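Local coordinates for protein tRNA (guanine(6)-N2)-methyltransferase (Thermus thermophilus, PDB 3TMA) that catalyses S-adenosyl-L-methionine-dependent N2-methylation of the guanosine at position 6 of tRNA(Phe), pairing an RNA-binding THUMP domain with a Rossmann-fold methyltransferase domain, at residues Q193-L198 with R312-T317; D209-S214 with W297-G302; L259-D262 with R268-P271; D262-P267 with L292-W297. One frame throughout, in Å; residues are numbered along the deposited sequence. Where two conformers were deposited one is given.

Interaction 1 (Q193-L198 with R312-T317); sequences QALLRL and RVALLT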
# COMPACT_ATOMS: atom_id res chain seq x y z
N GLN A 193 0.95 1.53 -7.10
CA GLN A 193 2.41 1.21 -7.23
C GLN A 193 2.64 -0.31 -7.43
O GLN A 193 3.48 -0.74 -8.24
CB GLN A 193 3.16 1.69 -5.96
CG GLN A 193 4.67 1.30 -5.91
CD GLN A 193 5.50 2.05 -6.95
OE1 GLN A 193 6.49 1.53 -7.43
NE2 GLN A 193 5.07 3.27 -7.32
N ALA A 194 1.85 -1.12 -6.71
CA ALA A 194 1.92 -2.58 -6.89
C ALA A 194 1.51 -3.02 -8.30
O ALA A 194 2.17 -3.90 -8.89
CB ALA A 194 1.04 -3.30 -5.84
N LEU A 195 0.44 -2.43 -8.87
CA LEU A 195 0.09 -2.78 -10.27
C LEU A 195 1.24 -2.45 -11.23
O LEU A 195 1.54 -3.22 -12.17
CB LEU A 195 -1.18 -2.03 -10.74
CG LEU A 195 -2.47 -2.41 -10.01
CD1 LEU A 195 -3.65 -1.53 -10.50
CD2 LEU A 195 -2.76 -3.91 -10.22
N LEU A 196 1.81 -1.27 -11.04
CA LEU A 196 2.98 -0.81 -11.80
C LEU A 196 4.12 -1.85 -11.79
O LEU A 196 4.65 -2.23 -12.83
CB LEU A 196 3.46 0.47 -11.15
CG LEU A 196 4.24 1.52 -11.90
CD1 LEU A 196 3.55 1.92 -13.20
CD2 LEU A 196 4.37 2.70 -10.96
N ARG A 197 4.50 -2.29 -10.58
CA ARG A 197 5.55 -3.28 -10.40
C ARG A 197 5.18 -4.68 -10.91
O ARG A 197 6.02 -5.37 -11.52
CB ARG A 197 5.94 -3.35 -8.91
CG ARG A 197 6.66 -2.08 -8.45
CD ARG A 197 6.89 -2.00 -6.93
NE ARG A 197 7.77 -0.86 -6.60
CZ ARG A 197 9.04 -0.96 -6.19
NH1 ARG A 197 9.60 -2.15 -5.99
NH2 ARG A 197 9.75 0.13 -5.99
N LEU A 198 3.94 -5.11 -10.65
CA LEU A 198 3.52 -6.43 -11.14
C LEU A 198 3.48 -6.48 -12.67
O LEU A 198 3.69 -7.52 -13.26
CB LEU A 198 2.17 -6.83 -10.57
CG LEU A 198 2.20 -7.09 -9.08
CD1 LEU A 198 0.76 -7.08 -8.52
CD2 LEU A 198 2.90 -8.46 -8.84
N ARG A 312 1.75 -5.80 -21.62
CA ARG A 312 1.21 -6.45 -20.42
C ARG A 312 0.09 -5.62 -19.81
O ARG A 312 0.04 -4.41 -20.01
CB ARG A 312 2.31 -6.70 -19.37
CG ARG A 312 3.37 -7.72 -19.80
CD ARG A 312 4.33 -8.13 -18.68
NE ARG A 312 5.08 -9.30 -19.10
CZ ARG A 312 5.19 -10.45 -18.42
NH1 ARG A 312 4.71 -10.56 -17.19
NH2 ARG A 312 5.86 -11.47 -18.95
N VAL A 313 -0.89 -6.31 -19.18
CA VAL A 313 -1.95 -5.66 -18.42
C VAL A 313 -1.84 -6.13 -16.97
O VAL A 313 -1.64 -7.31 -16.72
CB VAL A 313 -3.38 -6.05 -18.95
CG1 VAL A 313 -4.45 -5.19 -18.30
CG2 VAL A 313 -3.47 -5.89 -20.46
N ALA A 314 -1.91 -5.21 -16.01
CA ALA A 314 -2.12 -5.62 -14.61
C ALA A 314 -3.53 -5.16 -14.24
O ALA A 314 -3.86 -3.97 -14.39
CB ALA A 314 -1.06 -4.98 -13.67
N LEU A 315 -4.34 -6.07 -13.79
CA LEU A 315 -5.66 -5.68 -13.48
C LEU A 315 -6.19 -6.17 -12.16
O LEU A 315 -5.86 -7.22 -11.72
CB LEU A 315 -6.64 -5.92 -14.64
CG LEU A 315 -7.42 -7.20 -14.86
CD1 LEU A 315 -8.35 -7.46 -13.65
CD2 LEU A 315 -8.22 -6.96 -16.13
N LEU A 316 -7.01 -5.35 -11.56
CA LEU A 316 -7.57 -5.70 -10.23
C LEU A 316 -9.06 -6.03 -10.37
O LEU A 316 -9.80 -5.25 -11.01
CB LEU A 316 -7.36 -4.46 -9.34
CG LEU A 316 -7.53 -4.38 -7.84
CD1 LEU A 316 -6.71 -5.40 -7.04
CD2 LEU A 316 -7.06 -2.97 -7.52
N THR A 317 -9.53 -7.14 -9.80
CA THR A 317 -10.96 -7.47 -9.91
C THR A 317 -11.46 -8.29 -8.71
O THR A 317 -10.80 -9.23 -8.28
CB THR A 317 -11.28 -8.28 -11.26
OG1 THR A 317 -12.65 -8.71 -11.25
CG2 THR A 317 -10.41 -9.54 -11.35
O HOH W 1 5.08 -8.75 -15.49
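Helix 189-198 lies on one face of the Rossmann-fold methyltransferase sheet, where Leu195 meets Ala314 of strand 312-317. At the start of the strand, the long Arg312 side chain reaches the helix terminus through a water, which donates to Leu198 O at 2.9 Å; the water's link to Arg312 NH1 is weak. Two residues on comes Ala314, the real point of contact. Its methyl CB sits 3.5 Å from Leu195 O and 4.0 Å from Leu195 CD2, so it touches both the helix backbone and one leucine branch. So small a residue lets the two chains approach closely, Leu195 CA lying 5.6 Å from Ala314 CA. The CG of Leu195 stands anti to its own carbonyl carbon (chi1 -65°), which sends CD2 across the alanine and on toward Leu315 N, 4.5 Å from it. Strand alternation turns the Leu315 side chain to the other face, while Leu316 approaches again at the margin, near Leu195. The Leu195 side chain also lies about 5 Å from that of Asn279, expected by similarity to bind S-adenosyl-L-methionine. On the helix flank, Arg197 NE donates to a lone pair of Gln193 OE1 in the carbonyl plane (2.8 Å), and Gln193 NE2 reaches Glu220. Strand 312-317 is bordered by strand 275-278, through Ala314 bonds to Ile276 and Ala278, and by antiparallel strand 347-353, whose Val348 touches Leu195, Leu198 and Leu316.

Interaction 2 (D209-S214 with W297-G302); sequences DPFTGS and WDFLRG
Trp297 O, gripped by both Arg301 N (3.2 Å) and Arg301 NH1 (3.0 Å), belongs to the same helical turn that carries Phe299 against Pro210 and Phe211. Pro210 and Phe211 sit in the glycine-containing loop after the first strand (207-209) of the Rossmann-fold methyltransferase domain, and Ser214 of this loop is expected by similarity to bind S-adenosyl-L-methionine. Arg301 NH1 also bonds Ala326 O, and the guanidinium lies over one face of the Trp297 indole, a cation-pi stack on the outer side of the helix. On the inner side, the ring of Phe299 is thrown toward the loop because CG is anti to the backbone N (chi1 160°). Phe211 brings its edge to a face of that ring in a T-shaped pair, with centroids 5.1 Å apart and planes at 61°. Its CE2 stands over the middle of the Phe299 ring, 3.9 Å from Phe299 CD1. Aromatic residues suit this place, since the rings fill the space between loop and helix without needing polar partners. Phe211 also touches Ala263 and Pro281. Pro210 adds a rigid aliphatic ring, its CG 3.5 Å from Phe299 CE1.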
# COMPACT_ATOMS: atom_id res chain seq x y z
N ASP A 209 -3.88 4.20 -18.17
CA ASP A 209 -4.83 3.98 -17.04
C ASP A 209 -6.29 4.12 -17.56
O ASP A 209 -6.81 5.23 -17.70
CB ASP A 209 -4.51 5.03 -15.98
CG ASP A 209 -5.50 5.05 -14.81
OD1 ASP A 209 -6.40 4.14 -14.75
OD2 ASP A 209 -5.37 5.99 -13.96
N PRO A 210 -6.95 3.00 -17.91
CA PRO A 210 -8.19 3.13 -18.68
C PRO A 210 -9.45 3.42 -17.85
O PRO A 210 -10.49 3.78 -18.43
CB PRO A 210 -8.30 1.78 -19.41
CG PRO A 210 -7.66 0.77 -18.43
CD PRO A 210 -6.54 1.58 -17.75
N PHE A 211 -9.37 3.29 -16.52
CA PHE A 211 -10.49 3.68 -15.64
C PHE A 211 -9.94 4.64 -14.60
O PHE A 211 -9.72 4.26 -13.44
CB PHE A 211 -11.10 2.46 -14.90
CG PHE A 211 -11.59 1.37 -15.83
CD1 PHE A 211 -12.86 1.42 -16.35
CD2 PHE A 211 -10.76 0.28 -16.16
CE1 PHE A 211 -13.34 0.40 -17.23
CE2 PHE A 211 -11.21 -0.73 -17.06
CZ PHE A 211 -12.52 -0.67 -17.57
N THR A 212 -9.67 5.88 -14.98
CA THR A 212 -8.69 6.61 -14.16
C THR A 212 -9.35 7.21 -12.91
O THR A 212 -8.68 7.40 -11.90
CB THR A 212 -7.87 7.65 -14.97
OG1 THR A 212 -6.73 8.06 -14.20
CG2 THR A 212 -8.71 8.90 -15.27
N GLY A 213 -10.67 7.48 -12.98
CA GLY A 213 -11.37 8.18 -11.89
C GLY A 213 -10.70 9.53 -11.60
O GLY A 213 -10.44 10.33 -12.52
N SER A 214 -10.39 9.80 -10.33
CA SER A 214 -9.72 11.05 -9.98
C SER A 214 -8.19 10.99 -10.11
O SER A 214 -7.50 11.94 -9.74
CB SER A 214 -10.15 11.50 -8.58
OG SER A 214 -10.05 10.39 -7.70
N TRP A 297 -15.66 -7.80 -21.42
CA TRP A 297 -15.49 -8.33 -22.77
C TRP A 297 -14.89 -7.28 -23.75
O TRP A 297 -13.86 -7.52 -24.43
CB TRP A 297 -16.87 -8.76 -23.28
CG TRP A 297 -16.82 -9.27 -24.66
CD1 TRP A 297 -16.88 -8.55 -25.83
CD2 TRP A 297 -16.64 -10.62 -25.02
NE1 TRP A 297 -16.74 -9.38 -26.89
CE2 TRP A 297 -16.62 -10.67 -26.43
CE3 TRP A 297 -16.54 -11.81 -24.30
CZ2 TRP A 297 -16.49 -11.86 -27.12
CZ3 TRP A 297 -16.42 -12.99 -24.99
CH2 TRP A 297 -16.38 -13.01 -26.38
N ASP A 298 -15.55 -6.12 -23.81
CA ASP A 298 -15.11 -5.03 -24.68
C ASP A 298 -13.79 -4.40 -24.23
O ASP A 298 -12.94 -4.06 -25.05
CB ASP A 298 -16.17 -3.93 -24.72
CG ASP A 298 -17.47 -4.35 -25.41
OD1 ASP A 298 -17.52 -5.41 -26.09
OD2 ASP A 298 -18.46 -3.59 -25.26
N PHE A 299 -13.63 -4.21 -22.92
CA PHE A 299 -12.41 -3.63 -22.43
C PHE A 299 -11.21 -4.55 -22.74
O PHE A 299 -10.17 -4.07 -23.17
CB PHE A 299 -12.46 -3.34 -20.92
CG PHE A 299 -11.09 -3.21 -20.29
CD1 PHE A 299 -10.30 -2.11 -20.58
CD2 PHE A 299 -10.60 -4.19 -19.44
CE1 PHE A 299 -9.02 -1.99 -20.05
CE2 PHE A 299 -9.34 -4.09 -18.89
CZ PHE A 299 -8.52 -3.01 -19.23
N LEU A 300 -11.33 -5.85 -22.48
CA LEU A 300 -10.14 -6.70 -22.66
C LEU A 300 -9.76 -6.79 -24.14
O LEU A 300 -8.60 -6.96 -24.47
CB LEU A 300 -10.35 -8.10 -22.11
CG LEU A 300 -10.43 -8.11 -20.58
CD1 LEU A 300 -11.07 -9.42 -20.09
CD2 LEU A 300 -9.04 -7.84 -19.94
N ARG A 301 -10.76 -6.78 -25.02
CA ARG A 301 -10.45 -6.81 -26.44
C ARG A 301 -9.79 -5.52 -26.94
O ARG A 301 -8.87 -5.56 -27.77
CB ARG A 301 -11.66 -7.25 -27.28
CG ARG A 301 -11.81 -8.79 -27.23
CD ARG A 301 -13.25 -9.27 -27.43
NE ARG A 301 -13.29 -10.70 -27.15
CZ ARG A 301 -13.26 -11.21 -25.92
NH1 ARG A 301 -13.22 -10.41 -24.84
NH2 ARG A 301 -13.21 -12.52 -25.77
N GLY A 302 -10.26 -4.38 -26.44
CA GLY A 302 -9.61 -3.11 -26.74
C GLY A 302 -8.18 -3.11 -26.20
O GLY A 302 -7.24 -2.59 -26.85

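Interaction 3 (L259-D262 with R268-P271); sequences LRAD and RFFP
Phe269 lies flat against the backbone at Ala261, while the neighbouring Phe270 brings its ring to another flank of the alanine methyl, roughly at right angles to the first, and on to Leu259. Ala261 CA stands almost on the ring normal of Phe269, 3.9 Å from the centroid and only 3° off that normal, a CH-pi contact over the face. Around it the ring spans the strand end, Phe269 CE1 coming 3.7 Å from Arg260 O and Phe269 CE2 3.5 Å from Asp262 N. The opposite face of the same ring is roofed by Arg268 CB, toward its rim, so the phenyl is sandwiched between Arg268 of its own segment and the chain just past the strand end. Phe269 CG is anti to its carbonyl carbon (chi1 -59°), and this folds the ring back over Ala261.

Phe270 has nearly the same first torsion (chi1 -60°), but the backbone has turned by one residue and its ring leaves in another direction. There Phe270 CE2 lies 3.7 Å from Ala261 CB, and Leu259 runs past the ring in the opposite sense with CD2 3.7 Å from Phe270 CE1. The same leucine branch presses on the main chain, Leu259 CD2 lying 3.4 Å from Phe269 O. Small Ala261 leaves room for both rings, and branched Leu259 fills the space beside the second.

Strand 257-260 borders the sheet, and the contact folds the following loop back over its end. Asp262 is expected, by similarity, to bind S-adenosyl-L-methionine. Dispersion and CH-pi packing make no claim on its carboxylate, which is bonded within its own loop, to Arg264.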
# COMPACT_ATOMS: atom_id res chain seq x y z
N LEU A 259 -8.11 12.14 -20.75
CA LEU A 259 -9.04 12.25 -21.87
C LEU A 259 -10.38 11.65 -21.46
O LEU A 259 -10.44 10.65 -20.75
CB LEU A 259 -8.45 11.46 -23.03
CG LEU A 259 -8.49 11.86 -24.49
CD1 LEU A 259 -8.01 13.34 -24.77
CD2 LEU A 259 -7.68 10.82 -25.30
N ARG A 260 -11.48 12.29 -21.88
CA ARG A 260 -12.79 11.69 -21.71
C ARG A 260 -12.87 10.51 -22.68
O ARG A 260 -12.69 10.69 -23.88
CB ARG A 260 -13.90 12.71 -21.97
CG ARG A 260 -15.31 12.10 -21.82
CD ARG A 260 -16.40 12.95 -22.52
NE ARG A 260 -17.52 12.13 -23.01
CZ ARG A 260 -18.56 11.73 -22.27
NH1 ARG A 260 -19.51 10.99 -22.82
NH2 ARG A 260 -18.64 12.06 -20.99
N ALA A 261 -13.11 9.31 -22.17
CA ALA A 261 -12.90 8.10 -22.96
C ALA A 261 -13.73 6.95 -22.40
O ALA A 261 -13.77 6.72 -21.18
CB ALA A 261 -11.44 7.72 -22.94
N ASP A 262 -14.31 6.17 -23.31
CA ASP A 262 -15.11 5.01 -22.92
C ASP A 262 -14.18 3.80 -22.98
O ASP A 262 -13.65 3.49 -24.04
CB ASP A 262 -16.27 4.84 -23.91
CG ASP A 262 -17.32 3.84 -23.43
OD1 ASP A 262 -16.97 2.88 -22.70
OD2 ASP A 262 -18.50 4.01 -23.78
N ARG A 268 -10.74 4.02 -29.93
CA ARG A 268 -11.29 5.29 -30.44
C ARG A 268 -10.51 6.48 -29.85
O ARG A 268 -10.61 7.62 -30.33
CB ARG A 268 -12.78 5.43 -30.07
CG ARG A 268 -13.76 4.51 -30.82
CD ARG A 268 -15.23 4.77 -30.45
NE ARG A 268 -16.12 3.69 -30.87
CZ ARG A 268 -17.44 3.66 -30.68
NH1 ARG A 268 -18.07 4.67 -30.08
NH2 ARG A 268 -18.15 2.64 -31.13
N PHE A 269 -9.75 6.23 -28.79
CA PHE A 269 -9.20 7.31 -27.94
C PHE A 269 -7.69 7.26 -27.69
O PHE A 269 -7.06 8.31 -27.48
CB PHE A 269 -9.90 7.29 -26.57
CG PHE A 269 -11.38 7.48 -26.66
CD1 PHE A 269 -11.92 8.75 -26.89
CD2 PHE A 269 -12.24 6.39 -26.60
CE1 PHE A 269 -13.31 8.93 -27.02
CE2 PHE A 269 -13.64 6.56 -26.72
CZ PHE A 269 -14.16 7.83 -26.93
N PHE A 270 -7.12 6.06 -27.64
CA PHE A 270 -5.71 5.90 -27.26
C PHE A 270 -4.91 5.15 -28.30
O PHE A 270 -5.43 4.20 -28.89
CB PHE A 270 -5.60 5.16 -25.89
CG PHE A 270 -6.28 5.91 -24.75
CD1 PHE A 270 -5.79 7.16 -24.34
CD2 PHE A 270 -7.47 5.43 -24.20
CE1 PHE A 270 -6.43 7.90 -23.34
CE2 PHE A 270 -8.11 6.14 -23.14
CZ PHE A 270 -7.58 7.39 -22.73
N PRO A 271 -3.61 5.44 -28.40
CA PRO A 271 -2.72 4.72 -29.31
C PRO A 271 -2.17 3.46 -28.64
O PRO A 271 -2.48 3.17 -27.46
CB PRO A 271 -1.60 5.74 -29.55
CG PRO A 271 -1.47 6.44 -28.25
CD PRO A 271 -2.91 6.54 -27.69

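Interaction 4 (D262-P267 with L292-W297); sequences DARHLP and LFHLYW
The guanidinium of Arg264 has Leu295 on one face and His294 at its edge: Leu295 CB lies over its centre, 3.9 Å from Arg264 CZ, while His294 CD2, in the conformer described, one of two, approaches near its plane, 3.5 Å from Arg264 NE. In that conformer the histidine likewise receives the arginine at its ring edge, with guanidinium and imidazole planes 32° apart and the two side chains crossing at about a right angle. Within the Rossmann-fold methyltransferase domain this joins the loop following strand 257-260 to helix 290-305. The loop begins as an Asx turn, in which Asp262 OD1 accepts from Arg264 N at 3.0 Å, from above the carboxylate plane. The bond fixes the backbone N from which the arginine side chain starts.

Arginine suits the place because its aliphatic stem and its flat polar end can be used separately. CG is anti to the carbonyl carbon and the chain bends at chi3 (141°), bringing the guanidinium across the helix surface while the stem rests on leucine. Leu295, whose own CG is anti to the backbone N (chi1 166°), lays CD1 against the arginine stem and also touches Pro281. His294, on the exposed side of the helix, covers the outer margin of the arginine; the Arg264 side chain touches Asp298 as well. Asp262 and Ala263 are expected, by similarity, to contact S-adenosyl-L-methionine, and the packing joins the loop that carries them to helix 290-305. The closest apolar approach is between the stem and the leucine, Arg264 CG lying 3.7 Å from Leu295 CD1.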
# COMPACT_ATOMS: atom_id res chain seq x y z
N ASP A 262 -14.31 6.17 -23.31
CA ASP A 262 -15.11 5.01 -22.92
C ASP A 262 -14.18 3.80 -22.98
O ASP A 262 -13.65 3.49 -24.04
CB ASP A 262 -16.27 4.84 -23.91
CG ASP A 262 -17.32 3.84 -23.43
OD1 ASP A 262 -16.97 2.88 -22.70
OD2 ASP A 262 -18.50 4.01 -23.78
N ALA A 263 -13.98 3.13 -21.85
CA ALA A 263 -13.10 1.95 -21.79
C ALA A 263 -13.60 0.74 -22.60
O ALA A 263 -12.84 -0.20 -22.83
CB ALA A 263 -12.85 1.54 -20.33
N ARG A 264 -14.86 0.77 -23.04
CA ARG A 264 -15.37 -0.28 -23.93
C ARG A 264 -14.88 -0.09 -25.38
O ARG A 264 -14.99 -1.02 -26.19
CB ARG A 264 -16.91 -0.30 -23.95
CG ARG A 264 -17.60 -0.63 -22.63
CD ARG A 264 -19.11 -0.43 -22.78
NE ARG A 264 -19.93 -1.44 -22.10
CZ ARG A 264 -20.49 -1.28 -20.89
NH1 ARG A 264 -20.26 -0.16 -20.20
NH2 ARG A 264 -21.26 -2.23 -20.36
N HIS A 265 -14.38 1.11 -25.70
CA HIS A 265 -13.91 1.43 -27.05
C HIS A 265 -12.55 2.14 -27.03
O HIS A 265 -12.37 3.18 -27.71
CB HIS A 265 -14.93 2.32 -27.75
CG HIS A 265 -16.28 1.70 -27.88
ND1 HIS A 265 -16.54 0.64 -28.72
CD2 HIS A 265 -17.45 1.97 -27.23
CE1 HIS A 265 -17.80 0.28 -28.59
NE2 HIS A 265 -18.37 1.07 -27.69
N LEU A 266 -11.61 1.60 -26.27
CA LEU A 266 -10.28 2.22 -26.09
C LEU A 266 -9.55 2.66 -27.35
O LEU A 266 -8.93 3.74 -27.37
CB LEU A 266 -9.36 1.31 -25.26
CG LEU A 266 -9.76 1.14 -23.79
CD1 LEU A 266 -8.87 0.09 -23.17
CD2 LEU A 266 -9.69 2.48 -23.07
N PRO A 267 -9.62 1.85 -28.43
CA PRO A 267 -8.94 2.32 -29.64
C PRO A 267 -9.54 3.57 -30.32
O PRO A 267 -8.86 4.17 -31.14
CB PRO A 267 -8.95 1.10 -30.57
CG PRO A 267 -9.27 -0.10 -29.64
CD PRO A 267 -10.18 0.49 -28.61
N LEU A 292 -21.75 -6.00 -16.52
CA LEU A 292 -20.36 -6.11 -16.14
C LEU A 292 -19.56 -7.04 -17.06
O LEU A 292 -18.46 -6.70 -17.46
CB LEU A 292 -20.22 -6.54 -14.69
CG LEU A 292 -18.84 -6.32 -14.08
CD1 LEU A 292 -18.41 -4.83 -14.14
CD2 LEU A 292 -18.88 -6.82 -12.66
N PHE A 293 -20.13 -8.18 -17.42
CA PHE A 293 -19.46 -9.10 -18.31
C PHE A 293 -19.17 -8.45 -19.66
O PHE A 293 -18.11 -8.68 -20.25
CB PHE A 293 -20.28 -10.39 -18.53
CG PHE A 293 -19.66 -11.33 -19.54
CD1 PHE A 293 -18.52 -12.07 -19.22
CD2 PHE A 293 -20.20 -11.48 -20.81
CE1 PHE A 293 -17.94 -12.94 -20.14
CE2 PHE A 293 -19.64 -12.36 -21.73
CZ PHE A 293 -18.49 -13.07 -21.41
N HIS A 294 -20.13 -7.65 -20.13
CA HIS A 294 -19.99 -6.96 -21.40
C HIS A 294 -18.95 -5.85 -21.33
O HIS A 294 -18.26 -5.59 -22.32
CB HIS A 294 -21.33 -6.40 -21.91
CG HIS A 294 -21.23 -5.74 -23.26
ND1 HIS A 294 -21.25 -6.44 -24.44
CD2 HIS A 294 -21.09 -4.43 -23.60
CE1 HIS A 294 -21.16 -5.60 -25.46
NE2 HIS A 294 -21.05 -4.38 -24.97
N LEU A 295 -18.81 -5.20 -20.19
CA LEU A 295 -17.73 -4.21 -20.05
C LEU A 295 -16.38 -4.91 -20.07
O LEU A 295 -15.46 -4.44 -20.75
CB LEU A 295 -17.88 -3.36 -18.78
CG LEU A 295 -16.70 -2.50 -18.26
CD1 LEU A 295 -16.27 -1.44 -19.24
CD2 LEU A 295 -17.15 -1.86 -16.98
N TYR A 296 -16.26 -6.03 -19.34
CA TYR A 296 -14.98 -6.77 -19.34
C TYR A 296 -14.66 -7.24 -20.76
O TYR A 296 -13.51 -7.20 -21.19
CB TYR A 296 -15.08 -8.02 -18.46
CG TYR A 296 -14.90 -7.79 -16.97
CD1 TYR A 296 -14.60 -6.54 -16.46
CD2 TYR A 296 -15.09 -8.85 -16.07
CE1 TYR A 296 -14.38 -6.36 -15.09
CE2 TYR A 296 -14.91 -8.67 -14.70
CZ TYR A 296 -14.55 -7.42 -14.22
OH TYR A 296 -14.39 -7.24 -12.85
N TRP A 297 -15.66 -7.80 -21.42
CA TRP A 297 -15.49 -8.33 -22.77
C TRP A 297 -14.89 -7.28 -23.75
O TRP A 297 -13.86 -7.52 -24.43
CB TRP A 297 -16.87 -8.76 -23.28
CG TRP A 297 -16.82 -9.27 -24.66
CD1 TRP A 297 -16.88 -8.55 -25.83
CD2 TRP A 297 -16.64 -10.62 -25.02
NE1 TRP A 297 -16.74 -9.38 -26.89
CE2 TRP A 297 -16.62 -10.67 -26.43
CE3 TRP A 297 -16.54 -11.81 -24.30
CZ2 TRP A 297 -16.49 -11.86 -27.12
CZ3 TRP A 297 -16.42 -12.99 -24.99
CH2 TRP A 297 -16.38 -13.01 -26.38

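In the fold
All four contacts lie in the methyltransferase domain. Along the chain, interactions 3 and 4 start from the same stretch, sharing Asp262; they are nested inside interaction 2, which is in turn nested inside interaction 1. Helix 290-305 serves interactions 2 and 4, whose centres are about 6 Å apart and which touch through Phe211 on Ala263 and Phe299 on Leu266. Leu315 of interaction 1 packs on Phe299 and Leu300 of interaction 2, on the face of the sheet away from helix 189-198, and Thr317 OG1 probably bonds to Tyr296 OH of interaction 4. Interaction 3, about 20 Å from interaction 1 between centres, reaches the outermost strand, 257-260. Interactions 2, 3 and 4 contain residues that by similarity bind S-adenosyl-L-methionine; interaction 1 lies beside another, Asn279.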